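PDB 4Q5W: protein tudor, which is required for germ-cell formation and may act with Piwi proteins in the piRNA pathway, seen here as extended Tudor 9, of a kind that binds methylated proteins. Local coordinates for residues 14-28 with 102-114. Sequence-based numbering, arbitrary orientation. Where two conformers were deposited one is given.
Sequences TSRIYLQFSEKDSLM and LIKPVAEICSMEP. With EPE (4-(2-hydroxyethyl)-1-piperazine ethanesulfonic acid), chain C.
Ile-17 pairs with Cys-110 and Leu-19 with Glu-108, two hydrogen-bonded pairs that join antiparallel strands 16-21 and 108-112. Met-112 N to Thr-14 O adds a fifth backbone bond. Packing is tight on the face that carries Ile-17 and Cys-110. There Ile-17 CD1 presses on Met-112 CG at 3.5 Å, and Phe-129 of helix 122-134 touches both side chains. In the loop before strand 108-112, Val-106 turns both methyls to Met-28 SD, with CG2 at 3.7 Å, while CG1 also meets Gln-20 CG. On the face of Tyr-18, Ile-109 CG1 stands beside its own backbone N (chi1 -57°). This lays it over the Tyr-18 ring in a CH-pi contact, 3.9 Å from the centroid. Ile-109 CD1 lies over the Arg-16 guanidinium, toward its rim.

The solvent side is looser and polar. The extended chain of Lys-24 runs by Val-106 in the opposite direction and gives NZ to Val-106 O at 3.2 Å; its salt bridge to Glu-108 OE1 is long, 3.8 Å. Glu-108 OE2 accepts bonds from O8 and N4 of a HEPES molecule, probably from the crystallisation liquor. The Phe-21 ring is buried between this rim and the sheet, with HEPES C6 over its centre. With an alanine at Phe-21, the HEPES ring would probably lose its supporting surface and a gap open beside the Glu-108 carboxylate. In this crystal Lys-24 and protonated HEPES N4 probably offset the like charge of Glu-23 beside Glu-108.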
# COMPACT_ATOMS: atom_id res chain seq x y z
N THR A 14 -3.48 -4.75 9.81
CA THR A 14 -2.55 -5.89 9.76
C THR A 14 -3.05 -7.01 8.85
O THR A 14 -2.27 -7.88 8.45
CB THR A 14 -2.18 -6.43 11.17
OG1 THR A 14 -3.35 -6.93 11.82
CG2 THR A 14 -1.55 -5.33 12.01
N SER A 15 -4.34 -6.98 8.52
CA SER A 15 -4.94 -8.00 7.67
C SER A 15 -5.12 -7.54 6.23
O SER A 15 -5.68 -8.26 5.40
CB SER A 15 -6.27 -8.48 8.24
OG SER A 15 -6.06 -9.18 9.45
N ARG A 16 -4.63 -6.34 5.93
CA ARG A 16 -4.75 -5.78 4.58
C ARG A 16 -3.52 -4.93 4.28
O ARG A 16 -3.50 -3.72 4.54
CB ARG A 16 -6.05 -4.97 4.45
CG ARG A 16 -6.34 -4.49 3.03
CD ARG A 16 -7.73 -3.89 2.93
NE ARG A 16 -7.95 -3.20 1.67
CZ ARG A 16 -8.54 -3.74 0.61
NH1 ARG A 16 -8.71 -3.03 -0.50
NH2 ARG A 16 -8.95 -5.00 0.65
N ILE A 17 -2.50 -5.58 3.73
CA ILE A 17 -1.22 -4.94 3.50
C ILE A 17 -0.89 -5.03 2.02
O ILE A 17 -0.92 -6.12 1.45
CB ILE A 17 -0.11 -5.67 4.30
CG1 ILE A 17 -0.43 -5.65 5.80
CG2 ILE A 17 1.27 -5.04 4.06
CD1 ILE A 17 0.54 -6.49 6.61
N TYR A 18 -0.60 -3.89 1.40
CA TYR A 18 -0.20 -3.83 -0.01
C TYR A 18 1.31 -4.04 -0.15
O TYR A 18 2.09 -3.34 0.48
CB TYR A 18 -0.56 -2.46 -0.60
CG TYR A 18 -2.04 -2.26 -0.82
CD1 TYR A 18 -2.88 -1.89 0.22
CD2 TYR A 18 -2.59 -2.42 -2.08
CE1 TYR A 18 -4.23 -1.70 0.02
CE2 TYR A 18 -3.95 -2.23 -2.30
CZ TYR A 18 -4.76 -1.86 -1.25
OH TYR A 18 -6.11 -1.68 -1.46
N LEU A 19 1.71 -5.01 -0.99
CA LEU A 19 3.12 -5.30 -1.21
C LEU A 19 3.44 -5.39 -2.69
O LEU A 19 2.66 -5.94 -3.45
CB LEU A 19 3.52 -6.67 -0.62
CG LEU A 19 3.61 -6.87 0.88
CD1 LEU A 19 2.23 -6.97 1.41
CD2 LEU A 19 4.39 -8.12 1.22
N GLN A 20 4.62 -4.91 -3.07
CA GLN A 20 5.10 -5.11 -4.42
C GLN A 20 6.16 -6.19 -4.41
O GLN A 20 7.22 -6.01 -3.83
CB GLN A 20 5.68 -3.81 -4.97
CG GLN A 20 4.65 -2.69 -5.05
CD GLN A 20 5.25 -1.39 -5.52
OE1 GLN A 20 6.48 -1.26 -5.59
NE2 GLN A 20 4.40 -0.44 -5.88
N PHE A 21 5.87 -7.33 -5.04
CA PHE A 21 6.82 -8.43 -5.06
C PHE A 21 7.95 -8.14 -6.04
O PHE A 21 7.73 -7.48 -7.05
CB PHE A 21 6.11 -9.74 -5.38
CG PHE A 21 5.33 -10.27 -4.21
CD1 PHE A 21 4.01 -9.91 -4.04
CD2 PHE A 21 5.93 -11.09 -3.27
CE1 PHE A 21 3.28 -10.37 -2.95
CE2 PHE A 21 5.21 -11.56 -2.18
CZ PHE A 21 3.89 -11.20 -2.02
N SER A 22 9.15 -8.62 -5.72
CA SER A 22 10.36 -8.19 -6.44
C SER A 22 10.34 -8.47 -7.93
O SER A 22 10.98 -7.76 -8.70
CB SER A 22 11.64 -8.77 -5.79
OG SER A 22 11.76 -10.17 -5.99
N GLU A 23 9.59 -9.50 -8.34
CA GLU A 23 9.45 -9.84 -9.76
C GLU A 23 8.96 -8.65 -10.59
O GLU A 23 9.23 -8.57 -11.79
CB GLU A 23 8.48 -11.01 -9.96
CG GLU A 23 7.04 -10.65 -9.65
CD GLU A 23 6.01 -11.70 -10.05
OE1 GLU A 23 6.40 -12.80 -10.51
OE2 GLU A 23 4.79 -11.41 -9.90
N LYS A 24 8.25 -7.72 -9.94
CA LYS A 24 7.65 -6.58 -10.63
C LYS A 24 8.39 -5.25 -10.46
O LYS A 24 7.88 -4.20 -10.86
CB LYS A 24 6.20 -6.39 -10.16
CG LYS A 24 5.22 -7.42 -10.71
CD LYS A 24 3.82 -7.06 -10.27
CE LYS A 24 2.76 -7.99 -10.84
NZ LYS A 24 1.43 -7.65 -10.24
N ASP A 25 9.58 -5.27 -9.87
CA ASP A 25 10.30 -4.01 -9.64
C ASP A 25 10.59 -3.23 -10.93
O ASP A 25 10.42 -2.00 -10.97
CB ASP A 25 11.61 -4.24 -8.90
CG ASP A 25 11.40 -4.64 -7.46
OD1 ASP A 25 10.28 -4.43 -6.93
OD2 ASP A 25 12.36 -5.14 -6.85
N SER A 26 11.02 -3.92 -11.97
CA SER A 26 11.34 -3.27 -13.24
C SER A 26 10.08 -2.76 -13.90
O SER A 26 10.09 -1.71 -14.53
CB SER A 26 12.08 -4.20 -14.20
OG SER A 26 13.40 -4.46 -13.74
N LEU A 27 8.99 -3.53 -13.78
CA LEU A 27 7.70 -3.10 -14.32
C LEU A 27 7.22 -1.82 -13.63
O LEU A 27 6.71 -0.92 -14.29
CB LEU A 27 6.65 -4.20 -14.18
CG LEU A 27 5.21 -3.78 -14.52
CD1 LEU A 27 5.09 -3.33 -15.97
CD2 LEU A 27 4.22 -4.90 -14.21
N MET A 28 7.35 -1.76 -12.31
CA MET A 28 6.97 -0.55 -11.57
C MET A 28 7.82 0.64 -12.03
O MET A 28 7.31 1.75 -12.22
CB MET A 28 7.12 -0.77 -10.06
CG MET A 28 6.52 0.33 -9.20
SD MET A 28 4.72 0.40 -9.28
CE MET A 28 4.44 1.84 -10.31
N LEU A 102 -4.39 -2.64 -19.77
CA LEU A 102 -4.49 -4.06 -19.41
C LEU A 102 -3.47 -4.54 -18.38
O LEU A 102 -3.45 -5.71 -18.03
CB LEU A 102 -4.36 -4.92 -20.67
CG LEU A 102 -5.41 -4.61 -21.73
CD1 LEU A 102 -5.02 -5.27 -23.04
CD2 LEU A 102 -6.75 -5.12 -21.25
N ILE A 103 -2.62 -3.63 -17.91
CA ILE A 103 -1.61 -3.99 -16.93
C ILE A 103 -2.22 -3.97 -15.53
O ILE A 103 -2.67 -2.94 -15.05
CB ILE A 103 -0.42 -3.01 -16.96
CG1 ILE A 103 0.07 -2.79 -18.40
CG2 ILE A 103 0.70 -3.49 -16.03
CD1 ILE A 103 0.60 -4.04 -19.07
N LYS A 104 -2.22 -5.12 -14.86
CA LYS A 104 -2.78 -5.22 -13.51
C LYS A 104 -2.04 -4.32 -12.52
O LYS A 104 -0.88 -3.95 -12.74
CB LYS A 104 -2.75 -6.68 -13.02
CG LYS A 104 -3.50 -7.67 -13.87
CD LYS A 104 -5.01 -7.47 -13.82
CE LYS A 104 -5.72 -8.55 -14.64
NZ LYS A 104 -6.81 -7.99 -15.47
N PRO A 105 -2.71 -3.94 -11.42
CA PRO A 105 -2.01 -3.18 -10.38
C PRO A 105 -0.78 -3.94 -9.90
O PRO A 105 -0.82 -5.16 -9.75
CB PRO A 105 -3.04 -3.10 -9.24
CG PRO A 105 -4.35 -3.30 -9.88
CD PRO A 105 -4.11 -4.22 -11.05
N VAL A 106 0.30 -3.22 -9.66
CA VAL A 106 1.56 -3.84 -9.28
C VAL A 106 1.45 -4.45 -7.88
O VAL A 106 1.68 -5.66 -7.71
CB VAL A 106 2.69 -2.81 -9.34
CG1 VAL A 106 3.97 -3.38 -8.74
CG2 VAL A 106 2.91 -2.39 -10.79
N ALA A 107 1.04 -3.64 -6.91
CA ALA A 107 0.85 -4.11 -5.54
C ALA A 107 -0.21 -5.21 -5.41
O ALA A 107 -1.27 -5.14 -6.05
CB ALA A 107 0.49 -2.96 -4.61
N GLU A 108 0.08 -6.21 -4.59
CA GLU A 108 -0.88 -7.25 -4.27
C GLU A 108 -1.22 -7.12 -2.79
O GLU A 108 -0.40 -6.65 -2.01
CB GLU A 108 -0.30 -8.63 -4.56
CG GLU A 108 0.05 -8.83 -6.02
CD GLU A 108 0.83 -10.10 -6.27
OE1 GLU A 108 1.48 -10.17 -7.34
OE2 GLU A 108 0.81 -11.02 -5.42
N ILE A 109 -2.42 -7.52 -2.41
CA ILE A 109 -2.83 -7.43 -1.02
C ILE A 109 -2.65 -8.76 -0.29
O ILE A 109 -3.04 -9.82 -0.78
CB ILE A 109 -4.31 -7.03 -0.90
CG1 ILE A 109 -4.55 -5.70 -1.61
CG2 ILE A 109 -4.72 -6.94 0.56
CD1 ILE A 109 -6.02 -5.32 -1.68
N CYS A 110 -2.03 -8.70 0.89
CA CYS A 110 -1.88 -9.87 1.74
C CYS A 110 -2.28 -9.54 3.17
O CYS A 110 -2.47 -8.37 3.50
CB CYS A 110 -0.44 -10.36 1.72
SG CYS A 110 0.11 -10.85 0.09
N SER A 111 -2.37 -10.56 4.00
CA SER A 111 -2.77 -10.39 5.39
C SER A 111 -1.78 -11.09 6.31
O SER A 111 -1.34 -12.19 6.02
CB SER A 111 -4.15 -11.00 5.60
OG SER A 111 -4.50 -11.04 6.98
N MET A 112 -1.44 -10.46 7.43
CA MET A 112 -0.71 -11.18 8.47
C MET A 112 -1.70 -12.10 9.16
O MET A 112 -2.92 -12.00 8.96
CB MET A 112 -0.10 -10.21 9.49
CG MET A 112 0.72 -9.10 8.86
SD MET A 112 1.41 -7.96 10.07
CE MET A 112 2.62 -9.06 10.75
N GLU A 113 -1.17 -13.03 9.95
CA GLU A 113 -1.97 -13.86 10.81
C GLU A 113 -2.78 -12.97 11.76
O GLU A 113 -2.39 -11.83 12.02
CB GLU A 113 -1.05 -14.81 11.58
CG GLU A 113 -0.34 -15.81 10.65
CD GLU A 113 0.89 -16.41 11.29
OE1 GLU A 113 1.94 -15.73 11.33
OE2 GLU A 113 0.80 -17.57 11.76
N PRO A 114 -3.94 -13.46 12.23
CA PRO A 114 -4.81 -12.68 13.12
C PRO A 114 -4.31 -12.66 14.56
O PRO A 114 -3.68 -13.62 15.01
CB PRO A 114 -6.14 -13.43 13.05
CG PRO A 114 -5.76 -14.82 12.79
CD PRO A 114 -4.58 -14.74 11.85
N1 EPE C . 4.42 -14.05 -5.92
C2 EPE C . 3.79 -13.53 -7.15
C3 EPE C . 2.35 -14.05 -7.22
N4 EPE C . 1.65 -13.99 -5.94
C5 EPE C . 2.40 -14.26 -4.74
C6 EPE C . 3.71 -13.50 -4.77
C7 EPE C . 0.20 -14.15 -5.91
C8 EPE C . -0.37 -14.30 -4.49
O8 EPE C . -0.33 -13.06 -3.80
C9 EPE C . 5.87 -13.78 -5.80
C10 EPE C . 6.52 -13.64 -7.16
S EPE C . 8.28 -13.28 -7.02
O1S EPE C . 8.42 -11.81 -6.96
O2S EPE C . 8.86 -13.89 -5.83
O3S EPE C . 8.98 -13.81 -8.18
O HOH W 1 -3.71 -9.40 11.31
O HOH W 2 3.57 -7.39 -6.62
O HOH W 3 1.17 -5.67 -12.45